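Local coordinates for protein ribonucleoside-diphosphate reductase (Pseudomonas aeruginosa, PDB 5IM3) that probably reduces ribonucleoside diphosphates to the deoxyribonucleotide precursors of DNA, as the large, dATP-binding subunit of a class I ribonucleotide reductase, at residues I662-Y670 against T779-T788. Numbering follows the deposited sequence.
Sequences IMGFQDALY and TGVSQSIEPT
The ring of Tyr-670 meets Thr-788 at its edge, near the ring plane, where Thr-788 OG1 donates a 2.7 Å hydrogen bond to Tyr-670 OH; one face lies over the backbone O of Gln-666, offset toward the rim, and Tyr-848 stacks on the ring. The amide of Gln-666 is also held from Thr-788: its OE1 takes the Thr-788 N-H at 3.1 Å, in the carbonyl plane and on a lone pair, the bond nearly straight at 164°. With CG anti to the backbone N (chi1 171°), Gln-666 CG comes to 3.2 Å from Thr-788 OG1, the two side chains crossing at about a right angle; a bend at chi2 then turns the amide so that OE1 faces the Thr-788 N-H. The ring of Phe-665 swings away from residues 779-788, toward Tyr-676, Phe-684 and a cation-pi contact with Arg-866, leaving its CB beside Ser-784 O. In the ten-stranded alpha-beta barrel of the reductase, strand 659-663 runs through the N-cap residue Gly-664 into helix 665-672, and the loop after helix 773-779 wraps round this junction. Two loop carbonyls receive the N-H groups of the strand-to-helix junction: Gly-664 N reaches Ser-782 O at 3.0 Å, from above the carbonyl plane, and Phe-665 N makes a weak bond to Ser-784 O. Ser-782 OG sits over the first turn of the helix, its chi1 of 55° setting it between its own N and carbonyl carbon, and accepts the N-H of Asp-667 at 3.2 Å. A water accepts from Gln-666 N and hydrogen-bonds to Ser-782 OG, so the helix start and the loop share it. On the strand side, the extended Met-663 meets Thr-779 tip to tip, CE 3.5 Å from OG1, a hydroxyl bonded back to Ile-775 O, while Ile-662 CD1 packs on Ile-785 CG2 at 3.8 Å.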
ATOM      1  N   ILE A 662     -28.076 -28.426  22.960  1.00 47.72           N
ATOM      2  CA  ILE A 662     -27.208 -29.591  22.847  1.00 51.63           C
ATOM      3  C   ILE A 662     -25.754 -29.157  22.974  1.00 52.64           C
ATOM      4  O   ILE A 662     -25.400 -27.997  22.747  1.00 52.92           O
ATOM      5  CB  ILE A 662     -27.415 -30.343  21.512  1.00 53.82           C
ATOM      6  CG1 ILE A 662     -27.214 -29.392  20.326  1.00 54.44           C
ATOM      7  CG2 ILE A 662     -28.800 -30.977  21.472  1.00 54.39           C
ATOM      8  CD1 ILE A 662     -27.147 -30.091  18.980  1.00 56.17           C
ATOM      9  N   MET A 663     -24.907 -30.120  23.333  1.00 49.75           N
ATOM     10  CA  MET A 663     -23.465 -29.924  23.337  1.00 51.16           C
ATOM     11  C   MET A 663     -22.790 -31.264  23.085  1.00 52.49           C
ATOM     12  O   MET A 663     -23.418 -32.325  23.145  1.00 51.28           O
ATOM     13  CB  MET A 663     -22.978 -29.293  24.651  1.00 50.26           C
ATOM     14  CG  MET A 663     -23.366 -30.047  25.910  1.00 52.60           C
ATOM     15  SD  MET A 663     -22.650 -29.291  27.388  1.00 55.08           S
ATOM     16  CE  MET A 663     -23.320 -30.345  28.667  1.00 52.46           C
ATOM     17  N   GLY A 664     -21.492 -31.201  22.791  1.00 51.76           N
ATOM     18  CA  GLY A 664     -20.754 -32.387  22.411  1.00 51.05           C
ATOM     19  C   GLY A 664     -21.004 -32.849  20.995  1.00 52.38           C
ATOM     20  O   GLY A 664     -20.749 -34.015  20.681  1.00 54.28           O
ATOM     21  N   PHE A 665     -21.491 -31.963  20.123  1.00 52.92           N
ATOM     22  CA  PHE A 665     -21.816 -32.363  18.756  1.00 54.83           C
ATOM     23  C   PHE A 665     -20.566 -32.797  18.002  1.00 54.29           C
ATOM     24  O   PHE A 665     -20.544 -33.858  17.368  1.00 59.69           O
ATOM     25  CB  PHE A 665     -22.513 -31.215  18.025  1.00 53.30           C
ATOM     26  CG  PHE A 665     -22.987 -31.577  16.646  1.00 55.32           C
ATOM     27  CD1 PHE A 665     -24.223 -32.173  16.458  1.00 56.41           C
ATOM     28  CD2 PHE A 665     -22.192 -31.328  15.539  1.00 57.37           C
ATOM     29  CE1 PHE A 665     -24.660 -32.510  15.192  1.00 57.10           C
ATOM     30  CE2 PHE A 665     -22.623 -31.666  14.270  1.00 57.81           C
ATOM     31  CZ  PHE A 665     -23.860 -32.255  14.098  1.00 58.07           C
ATOM     32  N   GLN A 666     -19.511 -31.982  18.054  1.00 52.02           N
ATOM     33  CA  GLN A 666     -18.273 -32.338  17.370  1.00 55.04           C
ATOM     34  C   GLN A 666     -17.723 -33.655  17.900  1.00 55.32           C
ATOM     35  O   GLN A 666     -17.283 -34.511  17.125  1.00 56.79           O
ATOM     36  CB  GLN A 666     -17.249 -31.212  17.529  1.00 52.91           C
ATOM     37  CG  GLN A 666     -15.838 -31.543  17.047  1.00 58.49           C
ATOM     38  CD  GLN A 666     -15.735 -31.649  15.537  1.00 58.35           C
ATOM     39  OE1 GLN A 666     -15.295 -30.715  14.870  1.00 58.57           O
ATOM     40  NE2 GLN A 666     -16.137 -32.790  14.994  1.00 57.37           N
ATOM     41  N   ASP A 667     -17.752 -33.841  19.222  1.00 57.64           N
ATOM     42  CA  ASP A 667     -17.286 -35.094  19.803  1.00 55.59           C
ATOM     43  C   ASP A 667     -18.187 -36.259  19.410  1.00 57.01           C
ATOM     44  O   ASP A 667     -17.706 -37.385  19.246  1.00 59.80           O
ATOM     45  CB  ASP A 667     -17.206 -34.965  21.323  1.00 53.95           C
ATOM     46  CG  ASP A 667     -16.097 -34.027  21.770  1.00 54.25           C
ATOM     47  OD1 ASP A 667     -15.423 -33.441  20.896  1.00 54.44           O
ATOM     48  OD2 ASP A 667     -15.905 -33.869  22.994  1.00 51.82           O
ATOM     49  N   ALA A 668     -19.488 -36.012  19.248  1.00 57.79           N
ATOM     50  CA  ALA A 668     -20.375 -37.066  18.770  1.00 59.35           C
ATOM     51  C   ALA A 668     -20.032 -37.464  17.340  1.00 59.78           C
ATOM     52  O   ALA A 668     -20.155 -38.637  16.973  1.00 60.73           O
ATOM     53  CB  ALA A 668     -21.832 -36.615  18.869  1.00 55.95           C
ATOM     54  N   LEU A 669     -19.613 -36.499  16.514  1.00 59.26           N
ATOM     55  CA  LEU A 669     -19.154 -36.822  15.166  1.00 59.80           C
ATOM     56  C   LEU A 669     -17.924 -37.721  15.209  1.00 62.52           C
ATOM     57  O   LEU A 669     -17.828 -38.690  14.447  1.00 63.22           O
ATOM     58  CB  LEU A 669     -18.844 -35.540  14.389  1.00 58.28           C
ATOM     59  CG  LEU A 669     -20.007 -34.633  13.988  1.00 56.09           C
ATOM     60  CD1 LEU A 669     -19.473 -33.360  13.350  1.00 56.10           C
ATOM     61  CD2 LEU A 669     -20.961 -35.335  13.039  1.00 57.50           C
ATOM     62  N   TYR A 670     -16.968 -37.411  16.088  1.00 63.73           N
ATOM     63  CA  TYR A 670     -15.781 -38.250  16.222  1.00 65.23           C
ATOM     64  C   TYR A 670     -16.162 -39.699  16.490  1.00 68.44           C
ATOM     65  O   TYR A 670     -15.623 -40.622  15.869  1.00 72.03           O
ATOM     66  CB  TYR A 670     -14.887 -37.727  17.350  1.00 65.00           C
ATOM     67  CG  TYR A 670     -14.234 -36.381  17.101  1.00 62.13           C
ATOM     68  CD1 TYR A 670     -13.933 -35.950  15.813  1.00 61.23           C
ATOM     69  CD2 TYR A 670     -13.906 -35.546  18.162  1.00 60.11           C
ATOM     70  CE1 TYR A 670     -13.331 -34.723  15.591  1.00 60.12           C
ATOM     71  CE2 TYR A 670     -13.307 -34.318  17.951  1.00 59.61           C
ATOM     72  CZ  TYR A 670     -13.020 -33.912  16.665  1.00 60.51           C
ATOM     73  OH  TYR A 670     -12.420 -32.692  16.452  1.00 60.08           O
ATOM     74  N   THR A 779     -18.539 -31.060  31.826  1.00 55.86           N
ATOM     75  CA  THR A 779     -18.851 -32.410  31.381  1.00 56.91           C
ATOM     76  C   THR A 779     -17.780 -33.007  30.477  1.00 56.93           C
ATOM     77  O   THR A 779     -17.842 -34.204  30.180  1.00 58.39           O
ATOM     78  CB  THR A 779     -20.198 -32.423  30.648  1.00 55.28           C
ATOM     79  OG1 THR A 779     -20.148 -31.521  29.537  1.00 51.59           O
ATOM     80  CG2 THR A 779     -21.327 -32.010  31.591  1.00 56.02           C
ATOM     81  N   GLY A 780     -16.814 -32.210  30.030  1.00 62.42           N
ATOM     82  CA  GLY A 780     -15.692 -32.725  29.263  1.00 61.74           C
ATOM     83  C   GLY A 780     -15.979 -33.000  27.804  1.00 60.67           C
ATOM     84  O   GLY A 780     -15.423 -33.951  27.239  1.00 61.96           O
ATOM     85  N   VAL A 781     -16.819 -32.185  27.164  1.00 51.02           N
ATOM     86  CA  VAL A 781     -17.215 -32.390  25.777  1.00 48.03           C
ATOM     87  C   VAL A 781     -16.979 -31.100  24.996  1.00 45.58           C
ATOM     88  O   VAL A 781     -16.593 -30.072  25.554  1.00 44.20           O
ATOM     89  CB  VAL A 781     -18.686 -32.843  25.654  1.00 50.30           C
ATOM     90  CG1 VAL A 781     -18.894 -34.179  26.375  1.00 51.68           C
ATOM     91  CG2 VAL A 781     -19.630 -31.775  26.207  1.00 47.55           C
ATOM     92  N   SER A 782     -17.212 -31.171  23.689  1.00 48.75           N
ATOM     93  CA  SER A 782     -17.028 -30.016  22.823  1.00 50.90           C
ATOM     94  C   SER A 782     -18.169 -29.015  23.003  1.00 48.97           C
ATOM     95  O   SER A 782     -19.244 -29.337  23.513  1.00 48.06           O
ATOM     96  CB  SER A 782     -16.936 -30.449  21.358  1.00 50.53           C
ATOM     97  OG  SER A 782     -18.066 -31.216  20.974  1.00 52.85           O
ATOM     98  N   GLN A 783     -17.920 -27.783  22.560  1.00 55.98           N
ATOM     99  CA  GLN A 783     -18.874 -26.695  22.749  1.00 55.82           C
ATOM    100  C   GLN A 783     -20.054 -26.829  21.792  1.00 54.04           C
ATOM    101  O   GLN A 783     -19.868 -26.900  20.575  1.00 55.18           O
ATOM    102  CB  GLN A 783     -18.185 -25.349  22.532  1.00 56.35           C
ATOM    103  CG  GLN A 783     -16.903 -25.158  23.322  1.00 61.75           C
ATOM    104  CD  GLN A 783     -17.149 -25.008  24.806  1.00 66.05           C
ATOM    105  OE1 GLN A 783     -18.294 -24.938  25.252  1.00 68.66           O
ATOM    106  NE2 GLN A 783     -16.072 -24.951  25.582  1.00 66.51           N
ATOM    107  N   SER A 784     -21.266 -26.848  22.354  1.00 49.04           N
ATOM    108  CA  SER A 784     -22.527 -26.843  21.611  1.00 49.83           C
ATOM    109  C   SER A 784     -22.422 -27.513  20.243  1.00 47.10           C
ATOM    110  O   SER A 784     -22.330 -28.742  20.161  1.00 47.47           O
ATOM    111  CB  SER A 784     -23.042 -25.407  21.467  1.00 46.20           C
ATOM    112  OG  SER A 784     -22.075 -24.573  20.862  1.00 49.08           O
ATOM    113  N   ILE A 785     -22.452 -26.721  19.169  1.00 44.87           N
ATOM    114  CA  ILE A 785     -22.355 -27.220  17.803  1.00 44.08           C
ATOM    115  C   ILE A 785     -21.057 -26.780  17.144  1.00 44.43           C
ATOM    116  O   ILE A 785     -20.909 -26.907  15.924  1.00 44.81           O
ATOM    117  CB  ILE A 785     -23.567 -26.783  16.960  1.00 44.87           C
ATOM    118  CG1 ILE A 785     -23.797 -25.272  17.098  1.00 43.80           C
ATOM    119  CG2 ILE A 785     -24.805 -27.561  17.369  1.00 46.74           C
ATOM    120  CD1 ILE A 785     -24.939 -24.736  16.257  1.00 45.46           C
ATOM    121  N   GLU A 786     -20.110 -26.265  17.922  1.00 49.32           N
ATOM    122  CA  GLU A 786     -18.896 -25.709  17.351  1.00 52.72           C
ATOM    123  C   GLU A 786     -17.998 -26.822  16.813  1.00 54.29           C
ATOM    124  O   GLU A 786     -17.836 -27.860  17.464  1.00 53.00           O
ATOM    125  CB  GLU A 786     -18.128 -24.909  18.404  1.00 56.23           C
ATOM    126  CG  GLU A 786     -18.879 -23.706  18.961  1.00 58.57           C
ATOM    127  CD  GLU A 786     -18.809 -22.499  18.048  1.00 61.95           C
ATOM    128  OE1 GLU A 786     -17.853 -22.414  17.248  1.00 63.04           O
ATOM    129  OE2 GLU A 786     -19.710 -21.635  18.128  1.00 63.92           O
ATOM    130  N   PRO A 787     -17.398 -26.641  15.640  1.00 49.18           N
ATOM    131  CA  PRO A 787     -16.267 -27.492  15.271  1.00 49.66           C
ATOM    132  C   PRO A 787     -15.076 -27.174  16.157  1.00 48.25           C
ATOM    133  O   PRO A 787     -14.930 -26.058  16.657  1.00 48.04           O
ATOM    134  CB  PRO A 787     -15.998 -27.117  13.809  1.00 50.26           C
ATOM    135  CG  PRO A 787     -16.501 -25.715  13.692  1.00 51.16           C
ATOM    136  CD  PRO A 787     -17.696 -25.642  14.598  1.00 48.40           C
ATOM    137  N   THR A 788     -14.231 -28.177  16.370  1.00 52.89           N
ATOM    138  CA  THR A 788     -13.032 -27.978  17.172  1.00 52.34           C
ATOM    139  C   THR A 788     -12.252 -26.778  16.656  1.00 51.00           C
ATOM    140  O   THR A 788     -11.905 -26.713  15.473  1.00 51.31           O
ATOM    141  CB  THR A 788     -12.161 -29.238  17.132  1.00 54.73           C
ATOM    142  OG1 THR A 788     -12.920 -30.357  17.602  1.00 56.14           O
ATOM    143  CG2 THR A 788     -10.915 -29.072  17.999  1.00 54.86           C
TER
HETATM  144  O   HOH W   1     -19.282 -29.230  19.348  1.00 38.72           O